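Local coordinates for protein gluconate kinase (Lactobacillus acidophilus, PDB 3LL3) that binds ATP and D-xylulose and, as a member of the FGGY family of carbohydrate kinases, probably transfers phosphate from ATP to a sugar substrate, at residues T171-A176 and P205-P210; L182-L187 and C282-K287. One frame throughout, in Å; residues are numbered along the deposited sequence.

Contact 1 (T171-A176 and P205-P210); sequences TDTTMA and PKIAQP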
loop_
_atom_site.group_PDB
_atom_site.type_symbol
_atom_site.label_atom_id
_atom_site.label_comp_id
_atom_site.label_asym_id
_atom_site.label_seq_id
_atom_site.Cartn_x
_atom_site.Cartn_y
_atom_site.Cartn_z
ATOM N N THR A 171 46.426 2.316 0.040
ATOM C CA THR A 171 45.081 1.871 0.425
ATOM C C THR A 171 45.142 0.432 0.953
ATOM O O THR A 171 46.088 -0.304 0.648
ATOM C CB THR A 171 44.078 1.995 -0.749
ATOM O OG1 THR A 171 42.742 1.816 -0.264
ATOM C CG2 THR A 171 44.369 0.969 -1.848
ATOM N N ASP A 172 44.168 0.018 1.759
ATOM C CA ASP A 172 44.168 -1.363 2.211
ATOM C C ASP A 172 43.259 -2.161 1.292
ATOM O O ASP A 172 42.435 -1.596 0.579
ATOM C CB ASP A 172 43.672 -1.495 3.656
ATOM C CG ASP A 172 42.185 -1.198 3.781
ATOM O OD1 ASP A 172 41.382 -2.147 3.938
ATOM O OD2 ASP A 172 41.819 -0.004 3.706
ATOM N N THR A 173 43.418 -3.473 1.317
ATOM C CA THR A 173 42.619 -4.375 0.510
ATOM C C THR A 173 41.100 -4.119 0.641
ATOM O O THR A 173 40.404 -4.138 -0.352
ATOM C CB THR A 173 42.901 -5.833 0.897
ATOM O OG1 THR A 173 44.312 -6.097 0.807
ATOM C CG2 THR A 173 42.144 -6.773 -0.000
ATOM N N THR A 174 40.586 -3.904 1.858
ATOM C CA THR A 174 39.124 -3.791 2.029
ATOM C C THR A 174 38.602 -2.509 1.396
ATOM O O THR A 174 37.440 -2.423 0.992
ATOM C CB THR A 174 38.673 -3.807 3.524
ATOM O OG1 THR A 174 38.913 -2.521 4.101
ATOM C CG2 THR A 174 39.410 -4.868 4.317
HETATM N N MSE A 175 39.465 -1.503 1.310
HETATM C CA MSE A 175 39.069 -0.235 0.710
HETATM C C MSE A 175 39.187 -0.303 -0.826
HETATM O O MSE A 175 38.362 0.254 -1.538
HETATM C CB MSE A 175 39.901 0.913 1.282
HETATM C CG MSE A 175 39.404 2.278 0.881
HETATM SE SE MSE A 175 37.622 2.742 1.545
HETATM C CE MSE A 175 38.003 2.685 3.476
ATOM N N ALA A 176 40.212 -0.989 -1.320
ATOM C CA ALA A 176 40.340 -1.247 -2.751
ATOM C C ALA A 176 39.117 -2.063 -3.202
ATOM O O ALA A 176 38.633 -1.917 -4.330
ATOM C CB ALA A 176 41.630 -2.001 -3.037
ATOM N N PRO A 205 46.503 4.260 -5.511
ATOM C CA PRO A 205 47.370 3.952 -4.369
ATOM C C PRO A 205 47.882 2.522 -4.467
ATOM O O PRO A 205 47.229 1.692 -5.089
ATOM C CB PRO A 205 46.415 4.060 -3.167
ATOM C CG PRO A 205 45.209 4.821 -3.670
ATOM C CD PRO A 205 45.101 4.487 -5.119
ATOM N N LYS A 206 49.021 2.227 -3.853
ATOM C CA LYS A 206 49.429 0.840 -3.677
ATOM C C LYS A 206 48.522 0.164 -2.646
ATOM O O LYS A 206 47.975 0.829 -1.768
ATOM C CB LYS A 206 50.888 0.763 -3.228
ATOM C CG LYS A 206 51.866 0.921 -4.383
ATOM C CD LYS A 206 53.282 1.196 -3.899
ATOM C CE LYS A 206 54.295 0.991 -5.025
ATOM N NZ LYS A 206 54.427 -0.457 -5.371
ATOM N N ILE A 207 48.367 -1.152 -2.761
ATOM C CA ILE A 207 47.488 -1.912 -1.868
ATOM C C ILE A 207 48.303 -2.654 -0.808
ATOM O O ILE A 207 49.259 -3.356 -1.136
ATOM C CB ILE A 207 46.639 -2.933 -2.659
ATOM C CG1 ILE A 207 45.911 -2.240 -3.803
ATOM C CG2 ILE A 207 45.618 -3.611 -1.731
ATOM C CD1 ILE A 207 45.291 -3.189 -4.816
ATOM N N ALA A 208 47.946 -2.479 0.460
ATOM C CA ALA A 208 48.567 -3.245 1.535
ATOM C C ALA A 208 47.509 -3.815 2.480
ATOM O O ALA A 208 46.316 -3.545 2.309
ATOM C CB ALA A 208 49.552 -2.382 2.309
ATOM N N GLN A 209 47.955 -4.589 3.471
ATOM C CA GLN A 209 47.060 -5.123 4.522
ATOM C C GLN A 209 46.642 -4.026 5.498
ATOM O O GLN A 209 47.396 -3.070 5.728
ATOM C CB GLN A 209 47.746 -6.206 5.361
ATOM C CG GLN A 209 48.521 -7.269 4.612
ATOM C CD GLN A 209 49.530 -7.958 5.528
ATOM O OE1 GLN A 209 49.259 -8.177 6.716
ATOM N NE2 GLN A 209 50.702 -8.283 4.989
ATOM N N PRO A 210 45.444 -4.170 6.095
ATOM C CA PRO A 210 44.906 -3.232 7.094
ATOM C C PRO A 210 45.839 -2.968 8.268
ATOM O O PRO A 210 45.773 -1.880 8.833
ATOM C CB PRO A 210 43.627 -3.926 7.581
ATOM C CG PRO A 210 43.155 -4.682 6.364
ATOM C CD PRO A 210 44.435 -5.165 5.678
#

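Contact 2 (L182-L187 and C282-K287); sequences LNLKTL and CYPADK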
loop_
_atom_site.group_PDB
_atom_site.type_symbol
_atom_site.label_atom_id
_atom_site.label_comp_id
_atom_site.label_asym_id
_atom_site.label_seq_id
_atom_site.Cartn_x
_atom_site.Cartn_y
_atom_site.Cartn_z
ATOM N N LEU A 182 39.046 -3.703 -8.177
ATOM C CA LEU A 182 39.883 -4.755 -7.594
ATOM C C LEU A 182 39.411 -6.132 -8.041
ATOM O O LEU A 182 38.274 -6.519 -7.782
ATOM C CB LEU A 182 39.849 -4.678 -6.070
ATOM C CG LEU A 182 40.781 -5.645 -5.327
ATOM C CD1 LEU A 182 42.219 -5.167 -5.415
ATOM C CD2 LEU A 182 40.360 -5.851 -3.852
ATOM N N ASN A 183 40.292 -6.880 -8.697
ATOM C CA ASN A 183 39.970 -8.230 -9.145
ATOM C C ASN A 183 39.823 -9.188 -7.960
ATOM O O ASN A 183 40.678 -9.237 -7.083
ATOM C CB ASN A 183 41.028 -8.750 -10.134
ATOM C CG ASN A 183 40.632 -10.075 -10.783
ATOM O OD1 ASN A 183 40.101 -10.094 -11.890
ATOM N ND2 ASN A 183 40.875 -11.179 -10.096
ATOM N N LEU A 184 38.746 -9.960 -7.950
ATOM C CA LEU A 184 38.462 -10.854 -6.827
ATOM C C LEU A 184 39.485 -11.976 -6.694
ATOM O O LEU A 184 39.802 -12.393 -5.587
ATOM C CB LEU A 184 37.069 -11.461 -6.959
ATOM C CG LEU A 184 35.884 -10.549 -6.642
ATOM C CD1 LEU A 184 34.605 -11.223 -7.036
ATOM C CD2 LEU A 184 35.827 -10.187 -5.165
ATOM N N LYS A 185 39.987 -12.465 -7.825
ATOM C CA LYS A 185 40.905 -13.609 -7.831
ATOM C C LYS A 185 42.370 -13.248 -7.591
ATOM O O LYS A 185 43.097 -13.999 -6.953
ATOM C CB LYS A 185 40.793 -14.381 -9.144
ATOM C CG LYS A 185 39.601 -15.311 -9.218
ATOM C CD LYS A 185 39.328 -15.703 -10.672
ATOM C CE LYS A 185 37.941 -16.325 -10.834
ATOM N NZ LYS A 185 37.422 -16.171 -12.228
ATOM N N THR A 186 42.810 -12.115 -8.122
ATOM C CA THR A 186 44.208 -11.720 -7.983
ATOM C C THR A 186 44.421 -10.820 -6.772
ATOM O O THR A 186 45.525 -10.760 -6.222
ATOM C CB THR A 186 44.701 -10.975 -9.223
ATOM O OG1 THR A 186 44.022 -9.717 -9.325
ATOM C CG2 THR A 186 44.440 -11.806 -10.477
ATOM N N LEU A 187 43.357 -10.134 -6.347
ATOM C CA LEU A 187 43.473 -9.103 -5.314
ATOM C C LEU A 187 44.478 -8.011 -5.701
ATOM O O LEU A 187 45.134 -7.413 -4.847
ATOM C CB LEU A 187 43.803 -9.705 -3.942
ATOM C CG LEU A 187 42.800 -10.767 -3.477
ATOM C CD1 LEU A 187 43.012 -11.157 -2.031
ATOM C CD2 LEU A 187 41.354 -10.287 -3.707
ATOM N N CYS A 282 30.614 -8.533 -2.865
ATOM C CA CYS A 282 31.684 -9.357 -2.309
ATOM C C CYS A 282 32.973 -8.534 -2.311
ATOM O O CYS A 282 33.534 -8.255 -3.379
ATOM C CB CYS A 282 31.845 -10.662 -3.091
ATOM S SG CYS A 282 33.290 -11.680 -2.640
ATOM N N TYR A 283 33.400 -8.108 -1.120
ATOM C CA TYR A 283 34.561 -7.227 -0.945
ATOM C C TYR A 283 35.663 -7.986 -0.210
ATOM O O TYR A 283 35.539 -8.259 1.002
ATOM C CB TYR A 283 34.227 -5.976 -0.109
ATOM C CG TYR A 283 33.130 -5.074 -0.654
ATOM C CD1 TYR A 283 32.860 -5.010 -2.021
ATOM C CD2 TYR A 283 32.393 -4.253 0.200
ATOM C CE1 TYR A 283 31.875 -4.171 -2.518
ATOM C CE2 TYR A 283 31.393 -3.419 -0.287
ATOM C CZ TYR A 283 31.143 -3.383 -1.650
ATOM O OH TYR A 283 30.169 -2.555 -2.156
ATOM N N PRO A 284 36.743 -8.328 -0.927
ATOM C CA PRO A 284 37.868 -9.034 -0.290
ATOM C C PRO A 284 38.452 -8.275 0.909
ATOM O O PRO A 284 38.463 -7.037 0.908
ATOM C CB PRO A 284 38.920 -9.117 -1.412
ATOM C CG PRO A 284 38.150 -9.024 -2.682
ATOM C CD PRO A 284 36.924 -8.170 -2.382
ATOM N N ALA A 285 38.938 -9.010 1.906
ATOM C CA ALA A 285 39.687 -8.426 3.019
ATOM C C ALA A 285 41.147 -8.913 2.952
ATOM O O ALA A 285 42.091 -8.191 3.291
ATOM C CB ALA A 285 39.034 -8.817 4.361
ATOM N N ASP A 286 41.311 -10.154 2.512
ATOM C CA ASP A 286 42.621 -10.722 2.205
ATOM C C ASP A 286 42.349 -12.022 1.482
ATOM O O ASP A 286 41.206 -12.283 1.070
ATOM C CB ASP A 286 43.453 -10.951 3.462
ATOM C CG ASP A 286 42.724 -11.791 4.494
ATOM O OD1 ASP A 286 42.415 -12.975 4.215
ATOM O OD2 ASP A 286 42.456 -11.263 5.589
ATOM N N LYS A 287 43.374 -12.841 1.303
ATOM C CA LYS A 287 43.214 -13.999 0.424
ATOM C C LYS A 287 42.199 -15.024 0.924
ATOM O O LYS A 287 41.638 -15.775 0.135
ATOM C CB LYS A 287 44.560 -14.680 0.151
ATOM C CG LYS A 287 45.328 -14.057 -1.003
ATOM C CD LYS A 287 44.517 -14.107 -2.301
ATOM C CE LYS A 287 44.315 -15.527 -2.793
ATOM N NZ LYS A 287 43.959 -15.519 -4.241
HETATM O O HOH W 1 41.202 -14.533 -4.296
HETATM O O HOH W 2 45.961 -13.541 -4.936
#

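Contact 1 (T171-A176 and P205-P210)
Thr171 meets Pro205 with its methyl, the two side chains crossing obliquely at 3.9 Å between Thr171 CG2 and Pro205 CB. Its chi1 of -168° sets OG1 anti to the backbone N and CG2 between N and the carbonyl carbon; the methyl thus faces Pro205, while the hydroxyl is hydrogen-bonded to Glu159 of helix 157-166. Ile207 lies on the same face of the sheet as Thr171 and crosses Thr173 at about a right angle, with Ile207 CG2 3.8 Å from Thr173 OG1. The other branch reaches further along the same helix, Ile207 CD1 coming within 4.2 Å of Ala176 CB.

Thr171 and Ile207 stand on a two-stranded parallel sheet, 170-172 beside 206-208, whose first strand leads directly into helix 173-176. Thr171 N donates to Lys206 O at 2.8 Å and is nearly straight (170°), and Thr171 O accepts from Ala208 N at 2.9 Å. The next bond, Thr173 N to Ala208 O at 3.1 Å, is bent to 137° at the hydrogen, at the point where the chain passes from strand into helix.

Asp172 and Ala208 point to the opposite face. Asp172 is the N-cap: OD1 takes Thr174 OG1 on its syn lone pair at 2.5 Å, and weak bonds from Thr174 N and from the N of Met175, a selenomethionine. The second oxygen, OD2, forms a salt bridge with Lys158, and with both oxygens held the rotation of the carboxylate is probably fixed. The Pro210 ring crosses the Asp172 side chain at about a right angle, its CG 3.9 Å from Asp172 OD1.

Contact 2 (L182-L187 and C282-K287)
The joint between the two family domains of this FGGY kinase passes through Leu184, Leu187 and Pro284, where a loop of the N-terminal domain packs on strand 281-284 of the C-terminal one. Three leucines meet the proline ring. Leu184 crosses it at about a right angle, its CD2 3.6 Å from Pro284 CG, and the same methyl lies 3.9 Å from Cys282 SG. Leu187 comes in obliquely, CD2 3.5 Å from Pro284 CB, while its CD1 is pressed tightly on Lys287 CD at 3.3 Å. Leu182 meets the ring tip to tip, with CD2 4.0 Å from Pro284 CG.

Bent at chi2 (-59°) and chi3 (-67°), the Lys287 chain passes Leu187 and returns to the loop. Its NZ donates to two waters, which bridge to Leu184 O and Thr186 O, and makes a weak bond of 3.2 Å to Lys185 O. An alanine in place of Leu187 would probably open a gap beside the Pro284 ring and leave the Lys287 chain freer to turn.

Tyr290 of the adjoining antiparallel strand 289-296 touches Leu187, Cys282 and Pro284, and Leu182 rests on Ala176 of helix 173-176.

Contacts 1 and 2 adjoin, their centres 10 Å apart, and their segments alternate along the chain. They touch at several points. Around Leu182 of contact 2, Ile207 CD1 packs 3.7 Å from Leu182 CD1 and Ala176 O lies 3.5 Å from Leu182 CB. Helix 173-176 also meets the corner after strand 281-284: Thr173 CB lies 3.5 Å from Ala285 O, and Thr174 CG2 is 3.8 Å from Ala285 CA. The packing of contact 1 thus continues into the domain joint. Contact 2 reaches the sugar pocket through Tyr283, which touches the bound D-xylulose; the side chains of Thr174 and Cys282 stay about 10 Å and 11 Å from it.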